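Local coordinates for protein response regulator (Caulobacter vibrioides, PDB 3T0Y) that probably acts as a PhyR-type stress-response regulator, whose sigma-like domain mimics a sigma factor to draw off an anti-sigma factor once the protein is phosphorylated, at residues 122-125 with 126-129; 37-40 with 41-45; 131-134 with 135-139. All coordinates share one frame; numbering follows the deposited sequence.

Contact 1: 122-125 with 126-129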
loop_
_atom_site.group_PDB
_atom_site.type_symbol
_atom_site.label_atom_id
_atom_site.label_comp_id
_atom_site.label_asym_id
_atom_site.label_seq_id
_atom_site.Cartn_x
_atom_site.Cartn_y
_atom_site.Cartn_z
ATOM N N PHE C 122 16.267 -13.690 -8.942
ATOM C CA PHE C 122 17.111 -12.947 -8.016
ATOM C C PHE C 122 17.313 -11.511 -8.450
ATOM O O PHE C 122 17.328 -10.608 -7.621
ATOM C CB PHE C 122 18.483 -13.632 -7.858
ATOM C CG PHE C 122 19.403 -12.910 -6.934
ATOM C CD1 PHE C 122 19.241 -13.001 -5.559
ATOM C CD2 PHE C 122 20.416 -12.108 -7.431
ATOM C CE1 PHE C 122 20.089 -12.314 -4.698
ATOM C CE2 PHE C 122 21.257 -11.411 -6.573
ATOM C CZ PHE C 122 21.091 -11.510 -5.212
ATOM N N GLY C 123 17.505 -11.301 -9.750
ATOM C CA GLY C 123 17.763 -9.964 -10.267
ATOM C C GLY C 123 16.581 -9.059 -9.997
ATOM O O GLY C 123 16.744 -7.891 -9.646
ATOM N N GLU C 124 15.383 -9.619 -10.143
ATOM C CA GLU C 124 14.154 -8.895 -9.839
ATOM C C GLU C 124 14.191 -8.441 -8.376
ATOM O O GLU C 124 13.861 -7.299 -8.059
ATOM C CB GLU C 124 12.940 -9.789 -10.111
ATOM C CG GLU C 124 11.603 -9.260 -9.618
ATOM C CD GLU C 124 11.086 -8.053 -10.405
ATOM O OE1 GLU C 124 11.887 -7.407 -11.124
ATOM O OE2 GLU C 124 9.870 -7.744 -10.295
ATOM N N VAL C 125 14.627 -9.326 -7.485
ATOM C CA VAL C 125 14.712 -8.963 -6.073
ATOM C C VAL C 125 15.687 -7.817 -5.785
ATOM O O VAL C 125 15.367 -6.929 -4.999
ATOM C CB VAL C 125 15.083 -10.170 -5.188
ATOM C CG1 VAL C 125 15.516 -9.693 -3.797
ATOM C CG2 VAL C 125 13.903 -11.091 -5.090
ATOM N N GLU C 126 16.882 -7.829 -6.385
ATOM C CA GLU C 126 17.833 -6.738 -6.171
ATOM C C GLU C 126 17.304 -5.447 -6.801
ATOM O O GLU C 126 17.510 -4.363 -6.282
ATOM C CB GLU C 126 19.228 -7.083 -6.717
ATOM C CG GLU C 126 19.937 -8.255 -6.006
ATOM C CD GLU C 126 20.451 -7.908 -4.601
ATOM O OE1 GLU C 126 19.628 -7.764 -3.673
ATOM O OE2 GLU C 126 21.685 -7.796 -4.418
ATOM N N ARG C 127 16.609 -5.581 -7.925
ATOM C CA ARG C 127 16.023 -4.411 -8.569
ATOM C C ARG C 127 15.063 -3.775 -7.585
ATOM O O ARG C 127 15.129 -2.575 -7.303
ATOM C CB ARG C 127 15.264 -4.807 -9.849
ATOM C CG ARG C 127 14.572 -3.630 -10.544
ATOM C CD ARG C 127 13.687 -4.056 -11.726
ATOM N NE ARG C 127 12.318 -4.417 -11.338
ATOM C CZ ARG C 127 11.397 -3.552 -10.905
ATOM N NH1 ARG C 127 11.687 -2.262 -10.769
ATOM N NH2 ARG C 127 10.182 -3.985 -10.588
ATOM N N LEU C 128 14.164 -4.612 -7.065
ATOM C CA LEU C 128 13.115 -4.169 -6.162
ATOM C C LEU C 128 13.689 -3.464 -4.946
ATOM O O LEU C 128 13.223 -2.409 -4.568
ATOM C CB LEU C 128 12.241 -5.352 -5.756
ATOM C CG LEU C 128 11.246 -5.739 -6.846
ATOM C CD1 LEU C 128 10.547 -7.046 -6.499
ATOM C CD2 LEU C 128 10.238 -4.606 -7.027
ATOM N N ILE C 129 14.706 -4.047 -4.335
ATOM C CA ILE C 129 15.350 -3.419 -3.191
ATOM C C ILE C 129 16.040 -2.129 -3.624
ATOM O O ILE C 129 16.123 -1.161 -2.859
ATOM C CB ILE C 129 16.423 -4.329 -2.587
ATOM C CG1 ILE C 129 15.794 -5.578 -1.958
ATOM C CG2 ILE C 129 17.223 -3.564 -1.545
ATOM C CD1 ILE C 129 16.852 -6.644 -1.593
#

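Contact 2: 37-40 with 41-45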
loop_
_atom_site.group_PDB
_atom_site.type_symbol
_atom_site.label_atom_id
_atom_site.label_comp_id
_atom_site.label_asym_id
_atom_site.label_seq_id
_atom_site.Cartn_x
_atom_site.Cartn_y
_atom_site.Cartn_z
ATOM N N GLY C 37 -0.052 2.252 -5.871
ATOM C CA GLY C 37 0.457 0.977 -6.322
ATOM C C GLY C 37 -0.409 -0.244 -6.157
ATOM O O GLY C 37 -0.257 -1.205 -6.917
ATOM N N ASP C 38 -1.274 -0.227 -5.150
ATOM C CA ASP C 38 -2.244 -1.294 -4.940
ATOM C C ASP C 38 -3.355 -0.825 -3.997
ATOM O O ASP C 38 -3.278 0.275 -3.425
ATOM C CB ASP C 38 -1.574 -2.586 -4.434
ATOM C CG ASP C 38 -1.023 -2.464 -3.011
ATOM O OD1 ASP C 38 -0.369 -3.426 -2.545
ATOM O OD2 ASP C 38 -1.240 -1.430 -2.352
ATOM N N GLN C 39 -4.388 -1.655 -3.842
ATOM C CA GLN C 39 -5.581 -1.248 -3.105
ATOM C C GLN C 39 -5.303 -1.137 -1.614
ATOM O O GLN C 39 -5.864 -0.277 -0.942
ATOM C CB GLN C 39 -6.741 -2.224 -3.350
ATOM C CG GLN C 39 -8.123 -1.607 -3.118
ATOM C CD GLN C 39 -8.386 -0.404 -4.040
ATOM O OE1 GLN C 39 -8.639 -0.570 -5.242
ATOM N NE2 GLN C 39 -8.308 0.817 -3.478
ATOM N N ALA C 40 -4.437 -2.000 -1.096
ATOM C CA ALA C 40 -4.090 -1.950 0.326
ATOM C C ALA C 40 -3.400 -0.637 0.683
ATOM O O ALA C 40 -3.773 0.037 1.648
ATOM C CB ALA C 40 -3.204 -3.127 0.710
ATOM N N THR C 41 -2.386 -0.281 -0.101
ATOM C CA THR C 41 -1.693 0.976 0.080
ATOM C C THR C 41 -2.679 2.148 -0.126
ATOM O O THR C 41 -2.704 3.102 0.677
ATOM C CB THR C 41 -0.487 1.094 -0.873
ATOM O OG1 THR C 41 0.368 -0.051 -0.715
ATOM C CG2 THR C 41 0.317 2.346 -0.562
ATOM N N GLY C 42 -3.517 2.057 -1.160
ATOM C CA GLY C 42 -4.474 3.132 -1.444
ATOM C C GLY C 42 -5.496 3.326 -0.319
ATOM O O GLY C 42 -5.765 4.449 0.121
ATOM N N ASP C 43 -6.058 2.217 0.159
ATOM C CA ASP C 43 -6.986 2.255 1.277
ATOM C C ASP C 43 -6.317 2.768 2.540
ATOM O O ASP C 43 -6.948 3.417 3.354
ATOM C CB ASP C 43 -7.600 0.877 1.521
ATOM C CG ASP C 43 -8.517 0.449 0.392
ATOM O OD1 ASP C 43 -8.800 1.296 -0.472
ATOM O OD2 ASP C 43 -8.980 -0.714 0.372
ATOM N N HIS C 44 -5.040 2.482 2.719
ATOM C CA HIS C 44 -4.340 3.035 3.873
ATOM C C HIS C 44 -4.428 4.566 3.859
ATOM O O HIS C 44 -4.705 5.202 4.881
ATOM C CB HIS C 44 -2.873 2.595 3.895
ATOM C CG HIS C 44 -2.001 3.479 4.736
ATOM N ND1 HIS C 44 -2.018 3.450 6.117
ATOM C CD2 HIS C 44 -1.105 4.436 4.391
ATOM C CE1 HIS C 44 -1.158 4.339 6.586
ATOM N NE2 HIS C 44 -0.594 4.954 5.560
ATOM N N TYR C 45 -4.211 5.155 2.682
ATOM C CA TYR C 45 -4.129 6.607 2.561
ATOM C C TYR C 45 -5.505 7.271 2.630
ATOM O O TYR C 45 -5.662 8.370 3.166
ATOM C CB TYR C 45 -3.392 6.998 1.272
ATOM C CG TYR C 45 -1.894 6.986 1.434
ATOM C CD1 TYR C 45 -1.267 7.920 2.259
ATOM C CD2 TYR C 45 -1.109 6.035 0.792
ATOM C CE1 TYR C 45 0.107 7.920 2.427
ATOM C CE2 TYR C 45 0.280 6.024 0.948
ATOM C CZ TYR C 45 0.875 6.976 1.769
ATOM O OH TYR C 45 2.234 7.000 1.930
#

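Contact 3: 131-134 with 135-139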
loop_
_atom_site.group_PDB
_atom_site.type_symbol
_atom_site.label_atom_id
_atom_site.label_comp_id
_atom_site.label_asym_id
_atom_site.label_seq_id
_atom_site.Cartn_x
_atom_site.Cartn_y
_atom_site.Cartn_z
ATOM N N ASP C 131 15.076 -0.095 -6.083
ATOM C CA ASP C 131 13.975 0.874 -6.203
ATOM C C ASP C 131 13.510 1.416 -4.851
ATOM O O ASP C 131 13.285 2.612 -4.721
ATOM C CB ASP C 131 12.781 0.252 -6.944
ATOM C CG ASP C 131 11.609 1.203 -7.051
ATOM O OD1 ASP C 131 11.704 2.161 -7.847
ATOM O OD2 ASP C 131 10.600 1.006 -6.339
ATOM N N ALA C 132 13.336 0.538 -3.856
ATOM C CA ALA C 132 12.965 0.994 -2.522
ATOM C C ALA C 132 14.051 1.907 -1.955
ATOM O O ALA C 132 13.763 2.923 -1.317
ATOM C CB ALA C 132 12.697 -0.185 -1.584
ATOM N N GLN C 133 15.306 1.554 -2.196
ATOM C CA GLN C 133 16.390 2.408 -1.744
ATOM C C GLN C 133 16.309 3.756 -2.447
ATOM O O GLN C 133 16.506 4.809 -1.834
ATOM C CB GLN C 133 17.747 1.768 -2.015
ATOM C CG GLN C 133 18.893 2.570 -1.407
ATOM C CD GLN C 133 18.778 2.705 0.112
ATOM O OE1 GLN C 133 18.309 3.724 0.629
ATOM N NE2 GLN C 133 19.212 1.677 0.829
ATOM N N ALA C 134 16.013 3.715 -3.741
ATOM C CA ALA C 134 15.861 4.939 -4.521
ATOM C C ALA C 134 14.800 5.827 -3.902
ATOM O O ALA C 134 15.023 7.015 -3.674
ATOM C CB ALA C 134 15.493 4.615 -5.961
ATOM N N GLU C 135 13.639 5.243 -3.634
ATOM C CA GLU C 135 12.540 5.996 -3.066
ATOM C C GLU C 135 12.940 6.592 -1.713
ATOM O O GLU C 135 12.692 7.767 -1.441
ATOM C CB GLU C 135 11.289 5.117 -2.953
ATOM C CG GLU C 135 10.145 5.735 -2.183
ATOM C CD GLU C 135 9.722 7.089 -2.736
ATOM O OE1 GLU C 135 9.068 7.848 -1.986
ATOM O OE2 GLU C 135 10.048 7.395 -3.907
ATOM N N ILE C 136 13.568 5.788 -0.867
ATOM C CA ILE C 136 14.007 6.273 0.439
ATOM C C ILE C 136 14.970 7.453 0.303
ATOM O O ILE C 136 14.875 8.425 1.044
ATOM C CB ILE C 136 14.694 5.164 1.259
ATOM C CG1 ILE C 136 13.782 3.939 1.367
ATOM C CG2 ILE C 136 15.055 5.678 2.634
ATOM C CD1 ILE C 136 14.386 2.785 2.135
ATOM N N ASP C 137 15.888 7.376 -0.655
ATOM C CA ASP C 137 16.901 8.417 -0.793
ATOM C C ASP C 137 16.316 9.706 -1.364
ATOM O O ASP C 137 16.754 10.802 -1.014
ATOM C CB ASP C 137 18.092 7.928 -1.629
ATOM C CG ASP C 137 18.925 6.861 -0.903
ATOM O OD1 ASP C 137 18.815 6.755 0.347
ATOM O OD2 ASP C 137 19.691 6.132 -1.583
ATOM N N ALA C 138 15.309 9.573 -2.223
ATOM C CA ALA C 138 14.704 10.734 -2.869
ATOM C C ALA C 138 13.786 11.536 -1.943
ATOM O O ALA C 138 13.971 12.746 -1.772
ATOM C CB ALA C 138 13.965 10.320 -4.143
ATOM N N GLU C 139 12.808 10.866 -1.333
ATOM C CA GLU C 139 11.774 11.570 -0.571
ATOM C C GLU C 139 11.680 11.136 0.896
ATOM O O GLU C 139 11.343 11.942 1.771
ATOM C CB GLU C 139 10.404 11.379 -1.238
ATOM C CG GLU C 139 10.404 11.459 -2.773
ATOM C CD GLU C 139 9.107 10.924 -3.375
ATOM O OE1 GLU C 139 8.721 11.355 -4.489
ATOM O OE2 GLU C 139 8.463 10.070 -2.721
#

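Contact 1: 122-125 with 126-129
In the helix-turn-helix element of the PhyR sigma-like domain, built from helices 111-118 and 122-140, E124 and R127 form a salt bridge across the first turns of the second helix. It rests on one nearly straight hydrogen bond, R127 NE to E124 OE1 at 3.0 Å, with 164° at the hydrogen. OE1 lies at the edge of the guanidinium and close to its plane, while NE reaches OE1 on the syn side, tilted out of the carboxylate plane. With the two flat groups turned 46° apart, the pairing is single rather than two-pronged: E124 OE2 remains 3.8 Å from R127 NH2. Both side chains leave the helix side by side, and a bend at chi2 of E124 (70°) together with one at chi3 of R127 carries the charged ends alongside each other.

Apolar contact follows the helix as well. L128 CD1 lies 4.0 Å from E124 CG, flanking the stem of the acid. V125 and I129 run in the same direction, with CG1 of V125 and CD1 of I129 4.0 Å apart. E126 CG approaches the F122 ring obliquely, but E126 has two conformers, which leaves this approach tentative. Regular i to i+4 bonds hold the backbone, among them L128 N to E124 O at 2.9 Å.

The helix starts beside D121, whose OD1 accepts from E124 N. V125 packs on A115 and F122 on P111 of helix 111-118, whereas L128 and I129 turn to A100 and T104 of helix 95-106.

Contact 2: 37-40 with 41-45
D38 and T41 cross at about a right angle at the start of helix 39-54, in the sigma2 part of the PhyR sigma-like region, where D38 holds the N-cap position. Its OD2 accepts twice from T41: from N at 2.8 Å and from OG1 at 2.7 Å. Both donors come from the syn side, yet they lie on opposite faces of the carboxylate plane, each roughly 30° out of it, so the oxygen is straddled. Two torsions allow this. D38 CG sits between its backbone N and carbonyl carbon (chi1 69°), turning the acid over the helix end, and T41 OG1 lies beside its own N, which lets the two donors of one residue flank OD2.

Across the first helical turn, Q39 and D43 cross obliquely, their amide and carboxylate planes 29° apart. The chi2 bend of Q39 brings NE2 to D43 OD1 at 3.1 Å from above the carboxylate plane, a tilted bond. D43 OD2 has a stronger partner in R29, by salt bridge, and Q39 NE2 also donates to the R29 carbonyl; both residues are thereby tied to helix 25-36. Beneath them D43 N bonds to Q39 O at 2.7 Å.

T41 OG1 additionally accepts from R98 NH2, so the hydroxyl both gives and receives. With two donors on one oxygen and the helix N-terminus close by, D38 is probably held as the carboxylate.

Contact 3: 131-134 with 135-139
On helix 122-140, the last helix of the sigma-like domain, Q133 and D137 meet one turn apart, D137 lying within a wider pi-type turn at 136-139.

Among the polar side chains, Q133 slants across D137 with amide and carboxylate planes 19° apart, close to parallel. The amide of Q133 is probably turned over in the model, so the identity of the atom facing D137 is uncertain; Q133 CG lies 3.7 Å from D137 OD2. The bend at chi2 of Q133 (60°) folds its end back over the turn, and the residue also packs on the backbone of another protein's chain. D131 finds its main partner outside, S97 OG on helix 95-106, and E139 OE2 forms a salt bridge with R92.

As for apolar packing, A132 and I136 share one side of the helix and rest on F101 of helix 95-106.

The remaining interactions are i to i+4 backbone bonds. E135 N donates to D131 O at 2.9 Å, and D137 N to Q133 O at 2.9 Å. One residue further on, A138 N donates to A134 O at 3.0 Å.

Along the chain the order is contact 2, contact 1, contact 3, each finishing before the next begins. Contacts 1 and 3 lie on one helix, 122-140, with centres about 14 Å apart, and both belong to the sigma-like domain. Contact 2 opens helix 39-54 in the sigma2 part, its centre about 22 Å from contact 1 and 19 Å from contact 3; nearest atoms stay about 11 and 8 Å away. Helix 95-106 relates the two parts, since all three contacts have side chains against it. All three come near the second subunit; contacts 2 and 3 also touch the chain of another protein, consistent with a sigma-like partner-binding role.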